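Local atomic coordinates of F-BAR domain only protein 1 (Danio rerio, PDB entry 5JP2), a protein that may act at an early step of clathrin-mediated endocytosis and binds an Eps15 peptide through its mu homology domain. Residues T174-H187 and W200-L214. Numbering follows the deposited sequence.
Sequences TQLTSVQVLLPLDH and WNAEERRLLWKLANL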
loop_
_atom_site.group_PDB
_atom_site.type_symbol
_atom_site.label_atom_id
_atom_site.label_comp_id
_atom_site.label_asym_id
_atom_site.label_seq_id
_atom_site.Cartn_x
_atom_site.Cartn_y
_atom_site.Cartn_z
ATOM N N THR B 174 6.243 8.491 -7.933
ATOM C CA THR B 174 6.106 7.237 -8.655
ATOM C C THR B 174 4.809 7.310 -9.439
ATOM O O THR B 174 3.995 8.202 -9.221
ATOM C CB THR B 174 6.122 6.006 -7.732
ATOM O OG1 THR B 174 6.011 4.815 -8.524
ATOM C CG2 THR B 174 4.991 6.033 -6.718
ATOM N N GLN B 175 4.628 6.395 -10.368
ATOM C CA GLN B 175 3.406 6.330 -11.133
ATOM C C GLN B 175 2.319 5.581 -10.374
ATOM O O GLN B 175 2.589 4.670 -9.594
ATOM C CB GLN B 175 3.667 5.633 -12.459
ATOM C CG GLN B 175 4.662 6.321 -13.322
ATOM C CD GLN B 175 4.462 5.951 -14.764
ATOM O OE1 GLN B 175 4.334 4.775 -15.098
ATOM N NE2 GLN B 175 4.420 6.951 -15.632
ATOM N N LEU B 176 1.078 5.950 -10.644
ATOM C CA LEU B 176 -0.057 5.118 -10.294
ATOM C C LEU B 176 -0.424 4.287 -11.515
ATOM O O LEU B 176 -0.662 4.835 -12.588
ATOM C CB LEU B 176 -1.234 5.988 -9.847
ATOM C CG LEU B 176 -0.912 7.081 -8.807
ATOM C CD1 LEU B 176 -2.067 7.997 -8.625
ATOM C CD2 LEU B 176 -0.522 6.515 -7.467
ATOM N N THR B 177 -0.471 2.975 -11.357
ATOM C CA THR B 177 -0.706 2.075 -12.473
ATOM C C THR B 177 -1.944 1.233 -12.197
ATOM O O THR B 177 -2.534 1.302 -11.131
ATOM C CB THR B 177 0.527 1.198 -12.735
ATOM O OG1 THR B 177 0.714 0.270 -11.665
ATOM C CG2 THR B 177 1.760 2.057 -12.826
ATOM N N SER B 178 -2.324 0.420 -13.179
ATOM C CA SER B 178 -3.563 -0.358 -13.140
ATOM C C SER B 178 -4.758 0.499 -12.709
ATOM O O SER B 178 -5.598 0.084 -11.915
ATOM C CB SER B 178 -3.406 -1.574 -12.230
ATOM O OG SER B 178 -2.544 -2.529 -12.811
ATOM N N VAL B 179 -4.841 1.699 -13.261
ATOM C CA VAL B 179 -5.844 2.669 -12.857
ATOM C C VAL B 179 -7.177 2.341 -13.516
ATOM O O VAL B 179 -7.266 2.225 -14.737
ATOM C CB VAL B 179 -5.402 4.096 -13.199
ATOM C CG1 VAL B 179 -6.414 5.093 -12.659
ATOM C CG2 VAL B 179 -4.032 4.368 -12.625
ATOM N N GLN B 180 -8.210 2.191 -12.697
ATOM C CA GLN B 180 -9.565 1.916 -13.138
ATOM C C GLN B 180 -10.543 2.822 -12.403
ATOM O O GLN B 180 -10.339 3.165 -11.245
ATOM C CB GLN B 180 -9.959 0.469 -12.866
ATOM C CG GLN B 180 -9.259 -0.563 -13.683
ATOM C CD GLN B 180 -9.810 -1.940 -13.421
ATOM O OE1 GLN B 180 -10.650 -2.117 -12.550
ATOM N NE2 GLN B 180 -9.350 -2.922 -14.175
ATOM N N VAL B 181 -11.637 3.157 -13.064
ATOM C CA VAL B 181 -12.710 3.922 -12.454
ATOM C C VAL B 181 -13.991 3.147 -12.667
ATOM O O VAL B 181 -14.312 2.775 -13.796
ATOM C CB VAL B 181 -12.832 5.338 -13.035
ATOM C CG1 VAL B 181 -14.004 6.090 -12.378
ATOM C CG2 VAL B 181 -11.552 6.079 -12.832
ATOM N N LEU B 182 -14.720 2.918 -11.586
ATOM C CA LEU B 182 -15.897 2.067 -11.584
ATOM C C LEU B 182 -17.103 2.875 -11.144
ATOM O O LEU B 182 -17.093 3.481 -10.069
ATOM C CB LEU B 182 -15.693 0.873 -10.658
ATOM C CG LEU B 182 -14.451 0.044 -10.972
ATOM C CD1 LEU B 182 -14.039 -0.782 -9.791
ATOM C CD2 LEU B 182 -14.748 -0.837 -12.133
ATOM N N LEU B 183 -18.124 2.900 -11.980
ATOM C CA LEU B 183 -19.408 3.507 -11.648
ATOM C C LEU B 183 -20.473 2.422 -11.718
ATOM O O LEU B 183 -20.762 1.919 -12.816
ATOM C CB LEU B 183 -19.731 4.653 -12.601
ATOM C CG LEU B 183 -21.121 5.266 -12.518
ATOM C CD1 LEU B 183 -21.371 5.901 -11.166
ATOM C CD2 LEU B 183 -21.260 6.278 -13.602
ATOM N N PRO B 184 -21.077 2.008 -10.602
ATOM C CA PRO B 184 -22.105 0.969 -10.697
ATOM C C PRO B 184 -23.358 1.521 -11.349
ATOM O O PRO B 184 -23.761 2.654 -11.095
ATOM C CB PRO B 184 -22.338 0.574 -9.237
ATOM C CG PRO B 184 -21.974 1.747 -8.482
ATOM C CD PRO B 184 -20.884 2.452 -9.217
ATOM N N LEU B 185 -23.939 0.723 -12.239
ATOM C CA LEU B 185 -25.139 1.096 -12.970
ATOM C C LEU B 185 -25.978 -0.143 -13.216
ATOM O O LEU B 185 -25.470 -1.143 -13.727
ATOM C CB LEU B 185 -24.762 1.752 -14.293
ATOM C CG LEU B 185 -25.920 2.243 -15.140
ATOM C CD1 LEU B 185 -26.667 3.298 -14.369
ATOM C CD2 LEU B 185 -25.387 2.801 -16.416
ATOM N N ASP B 186 -27.274 -0.043 -12.958
ATOM C CA ASP B 186 -28.131 -1.208 -13.079
ATOM C C ASP B 186 -28.377 -1.563 -14.545
ATOM O O ASP B 186 -28.174 -0.753 -15.451
ATOM C CB ASP B 186 -29.452 -0.939 -12.358
ATOM C CG ASP B 186 -30.306 -2.175 -12.212
ATOM O OD1 ASP B 186 -29.747 -3.263 -11.967
ATOM O OD2 ASP B 186 -31.539 -2.056 -12.339
ATOM N N HIS B 187 -28.880 -2.778 -14.768
ATOM C CA HIS B 187 -29.109 -3.252 -16.126
ATOM C C HIS B 187 -30.375 -2.676 -16.740
ATOM O O HIS B 187 -30.665 -2.959 -17.899
ATOM C CB HIS B 187 -29.150 -4.780 -16.161
ATOM C CG HIS B 187 -30.221 -5.377 -15.309
ATOM N ND1 HIS B 187 -31.556 -5.097 -15.490
ATOM C CD2 HIS B 187 -30.157 -6.247 -14.276
ATOM C CE1 HIS B 187 -32.268 -5.759 -14.598
ATOM N NE2 HIS B 187 -31.442 -6.467 -13.850
ATOM N N TRP B 200 -19.410 -1.920 -19.899
ATOM C CA TRP B 200 -20.364 -2.271 -18.858
ATOM C C TRP B 200 -20.175 -3.738 -18.514
ATOM O O TRP B 200 -20.353 -4.604 -19.366
ATOM C CB TRP B 200 -21.797 -1.987 -19.291
ATOM C CG TRP B 200 -22.757 -2.044 -18.146
ATOM C CD1 TRP B 200 -22.980 -1.079 -17.208
ATOM C CD2 TRP B 200 -23.615 -3.133 -17.806
ATOM N NE1 TRP B 200 -23.920 -1.501 -16.305
ATOM C CE2 TRP B 200 -24.330 -2.759 -16.653
ATOM C CE3 TRP B 200 -23.853 -4.389 -18.368
ATOM C CZ2 TRP B 200 -25.257 -3.594 -16.056
ATOM C CZ3 TRP B 200 -24.773 -5.208 -17.777
ATOM C CH2 TRP B 200 -25.463 -4.814 -16.633
ATOM N N ASN B 201 -19.792 -4.012 -17.281
ATOM C CA ASN B 201 -19.516 -5.368 -16.843
ATOM C C ASN B 201 -20.824 -5.954 -16.337
ATOM O O ASN B 201 -21.433 -5.404 -15.419
ATOM C CB ASN B 201 -18.442 -5.379 -15.754
ATOM C CG ASN B 201 -18.286 -6.737 -15.101
ATOM O OD1 ASN B 201 -18.948 -7.051 -14.120
ATOM N ND2 ASN B 201 -17.399 -7.548 -15.647
ATOM N N ALA B 202 -21.285 -7.029 -16.967
ATOM C CA ALA B 202 -22.608 -7.538 -16.634
ATOM C C ALA B 202 -22.633 -8.296 -15.321
ATOM O O ALA B 202 -23.646 -8.273 -14.624
ATOM C CB ALA B 202 -23.130 -8.433 -17.753
ATOM N N GLU B 203 -21.547 -8.972 -14.968
ATOM C CA GLU B 203 -21.501 -9.681 -13.695
ATOM C C GLU B 203 -21.679 -8.722 -12.522
ATOM O O GLU B 203 -22.535 -8.932 -11.661
ATOM C CB GLU B 203 -20.199 -10.469 -13.582
ATOM C CG GLU B 203 -20.199 -11.730 -14.427
ATOM C CD GLU B 203 -18.812 -12.175 -14.841
ATOM O OE1 GLU B 203 -17.900 -11.324 -14.900
ATOM O OE2 GLU B 203 -18.636 -13.379 -15.116
ATOM N N GLU B 204 -20.839 -7.699 -12.437
ATOM C CA GLU B 204 -20.898 -6.749 -11.336
ATOM C C GLU B 204 -21.860 -5.592 -11.564
ATOM O O GLU B 204 -22.169 -4.877 -10.610
ATOM C CB GLU B 204 -19.499 -6.197 -11.041
ATOM C CG GLU B 204 -18.386 -7.245 -11.050
ATOM C CD GLU B 204 -18.696 -8.474 -10.204
ATOM O OE1 GLU B 204 -19.256 -8.322 -9.098
ATOM O OE2 GLU B 204 -18.376 -9.598 -10.650
ATOM N N ARG B 205 -22.324 -5.379 -12.794
ATOM C CA ARG B 205 -23.271 -4.316 -13.131
ATOM C C ARG B 205 -22.677 -2.938 -12.836
ATOM O O ARG B 205 -23.136 -2.195 -11.970
ATOM C CB ARG B 205 -24.602 -4.500 -12.395
ATOM C CG ARG B 205 -25.119 -5.918 -12.389
ATOM C CD ARG B 205 -26.592 -5.973 -12.064
ATOM N NE ARG B 205 -27.078 -7.346 -11.975
ATOM C CZ ARG B 205 -27.268 -8.148 -13.019
ATOM N NH1 ARG B 205 -27.002 -7.728 -14.249
ATOM N NH2 ARG B 205 -27.714 -9.383 -12.833
ATOM N N ARG B 206 -21.659 -2.594 -13.618
ATOM C CA ARG B 206 -20.955 -1.344 -13.382
ATOM C C ARG B 206 -20.243 -0.899 -14.649
ATOM O O ARG B 206 -19.902 -1.705 -15.510
ATOM C CB ARG B 206 -19.971 -1.467 -12.221
ATOM C CG ARG B 206 -18.930 -2.520 -12.424
ATOM C CD ARG B 206 -18.187 -2.824 -11.135
ATOM N NE ARG B 206 -17.109 -3.783 -11.365
ATOM C CZ ARG B 206 -16.310 -4.257 -10.417
ATOM N NH1 ARG B 206 -16.459 -3.868 -9.160
ATOM N NH2 ARG B 206 -15.363 -5.127 -10.727
ATOM N N LEU B 207 -20.063 0.410 -14.763
ATOM C CA LEU B 207 -19.288 0.990 -15.848
ATOM C C LEU B 207 -17.804 0.998 -15.502
ATOM O O LEU B 207 -17.418 1.323 -14.377
ATOM C CB LEU B 207 -19.738 2.417 -16.110
ATOM C CG LEU B 207 -20.993 2.605 -16.923
ATOM C CD1 LEU B 207 -21.270 4.080 -17.021
ATOM C CD2 LEU B 207 -20.764 2.015 -18.279
ATOM N N LEU B 208 -16.972 0.625 -16.469
ATOM C CA LEU B 208 -15.532 0.521 -16.278
ATOM C C LEU B 208 -14.780 1.428 -17.233
ATOM O O LEU B 208 -14.887 1.280 -18.451
ATOM C CB LEU B 208 -15.058 -0.912 -16.485
ATOM C CG LEU B 208 -13.540 -1.101 -16.471
ATOM C CD1 LEU B 208 -12.913 -0.739 -15.137
ATOM C CD2 LEU B 208 -13.177 -2.518 -16.849
ATOM N N TRP B 209 -14.020 2.363 -16.679
ATOM C CA TRP B 209 -13.013 3.105 -17.420
ATOM C C TRP B 209 -11.636 2.573 -17.051
ATOM O O TRP B 209 -11.327 2.416 -15.869
ATOM C CB TRP B 209 -13.072 4.596 -17.118
ATOM C CG TRP B 209 -14.237 5.307 -17.702
ATOM C CD1 TRP B 209 -14.332 5.848 -18.942
ATOM C CD2 TRP B 209 -15.465 5.596 -17.043
ATOM N NE1 TRP B 209 -15.548 6.448 -19.102
ATOM C CE2 TRP B 209 -16.265 6.307 -17.948
ATOM C CE3 TRP B 209 -15.971 5.308 -15.778
ATOM C CZ2 TRP B 209 -17.540 6.734 -17.631
ATOM C CZ3 TRP B 209 -17.225 5.746 -15.460
ATOM C CH2 TRP B 209 -18.001 6.450 -16.382
ATOM N N LYS B 210 -10.806 2.332 -18.052
ATOM C CA LYS B 210 -9.397 2.036 -17.845
ATOM C C LYS B 210 -8.608 3.280 -18.203
ATOM O O LYS B 210 -8.704 3.772 -19.328
ATOM C CB LYS B 210 -8.934 0.863 -18.704
ATOM C CG LYS B 210 -9.538 -0.472 -18.366
ATOM C CD LYS B 210 -8.841 -1.562 -19.152
ATOM C CE LYS B 210 -9.373 -2.933 -18.815
ATOM N NZ LYS B 210 -8.686 -3.983 -19.612
ATOM N N LEU B 211 -7.798 3.756 -17.274
ATOM C CA LEU B 211 -7.067 4.993 -17.445
ATOM C C LEU B 211 -5.599 4.694 -17.685
ATOM O O LEU B 211 -5.078 3.673 -17.243
ATOM C CB LEU B 211 -7.201 5.881 -16.211
ATOM C CG LEU B 211 -8.597 6.351 -15.838
ATOM C CD1 LEU B 211 -8.526 7.254 -14.657
ATOM C CD2 LEU B 211 -9.194 7.086 -16.994
ATOM N N ALA B 212 -4.942 5.583 -18.411
ATOM C CA ALA B 212 -3.509 5.465 -18.567
ATOM C C ALA B 212 -2.840 5.688 -17.221
ATOM O O ALA B 212 -3.429 6.255 -16.307
ATOM C CB ALA B 212 -2.989 6.479 -19.583
ATOM N N ASN B 213 -1.607 5.212 -17.094
ATOM C CA ASN B 213 -0.871 5.439 -15.866
ATOM C C ASN B 213 -0.807 6.929 -15.575
ATOM O O ASN B 213 -0.716 7.750 -16.485
ATOM C CB ASN B 213 0.536 4.875 -15.974
ATOM C CG ASN B 213 0.551 3.392 -16.143
ATOM O OD1 ASN B 213 -0.434 2.717 -15.892
ATOM N ND2 ASN B 213 1.689 2.864 -16.555
ATOM N N LEU B 214 -0.838 7.276 -14.293
ATOM C CA LEU B 214 -0.850 8.666 -13.876
ATOM C C LEU B 214 0.420 9.000 -13.137
ATOM O O LEU B 214 0.914 8.202 -12.340
ATOM C CB LEU B 214 -2.022 8.971 -12.979
ATOM C CG LEU B 214 -3.360 8.560 -13.539
ATOM C CD1 LEU B 214 -4.332 8.643 -12.423
ATOM C CD2 LEU B 214 -3.740 9.462 -14.674
HETATM O O HOH W 1 -3.104 2.649 -15.621
#
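Val181 and Trp209 exchange both backbone hydrogen bonds, as do Leu183 and Leu207, in an antiparallel pairing of strands 179-184 and 206-210 in the beta-rich mu homology domain. Trp209 N reaches Val181 O at 2.9 Å in a nearly straight bond. The backbones of Gln180 and Leu182 bond instead to those of Gln246 and Ala244 in strand 242-250, and that of Leu208 to Ala199. Where the chain turns a corner at Ser178, Leu211 N still bonds Val179 O, but Val179 N gives its hydrogen to a water (3.1 Å from Val179 N). That water donates in turn to Leu211 O and Asn213 OD1, bridging the break before Leu176 and Leu214 resume a two-bond pair. Leu211 CD1 touches both Val179 CG1 and Val181 CG2. On the face carrying Val181, Leu183, Leu207 and Trp209 the packing is largely apolar; the Trp209 ring presents its edge to Leu183 CB, while its NE1 bonds Pro196 O. On the other face Leu182 CD2 packs against Leu208 CD1 (3.5 Å) and sits over one face of the Arg206 guanidinium. Beyond the strand, Leu185 N bonds Arg205 O, from above the carbonyl plane. With CG of Trp200 anti to N (chi1 -167°), the indole extends to His187 CB and Leu185, where NE1 meets Leu185 O at 3.0 Å; an alanine here would probably leave Leu185 O without this donor and uncover His187 CB. The oxygen lies almost in the indole plane, but NE1 stands 38° out of the Leu185 carbonyl plane.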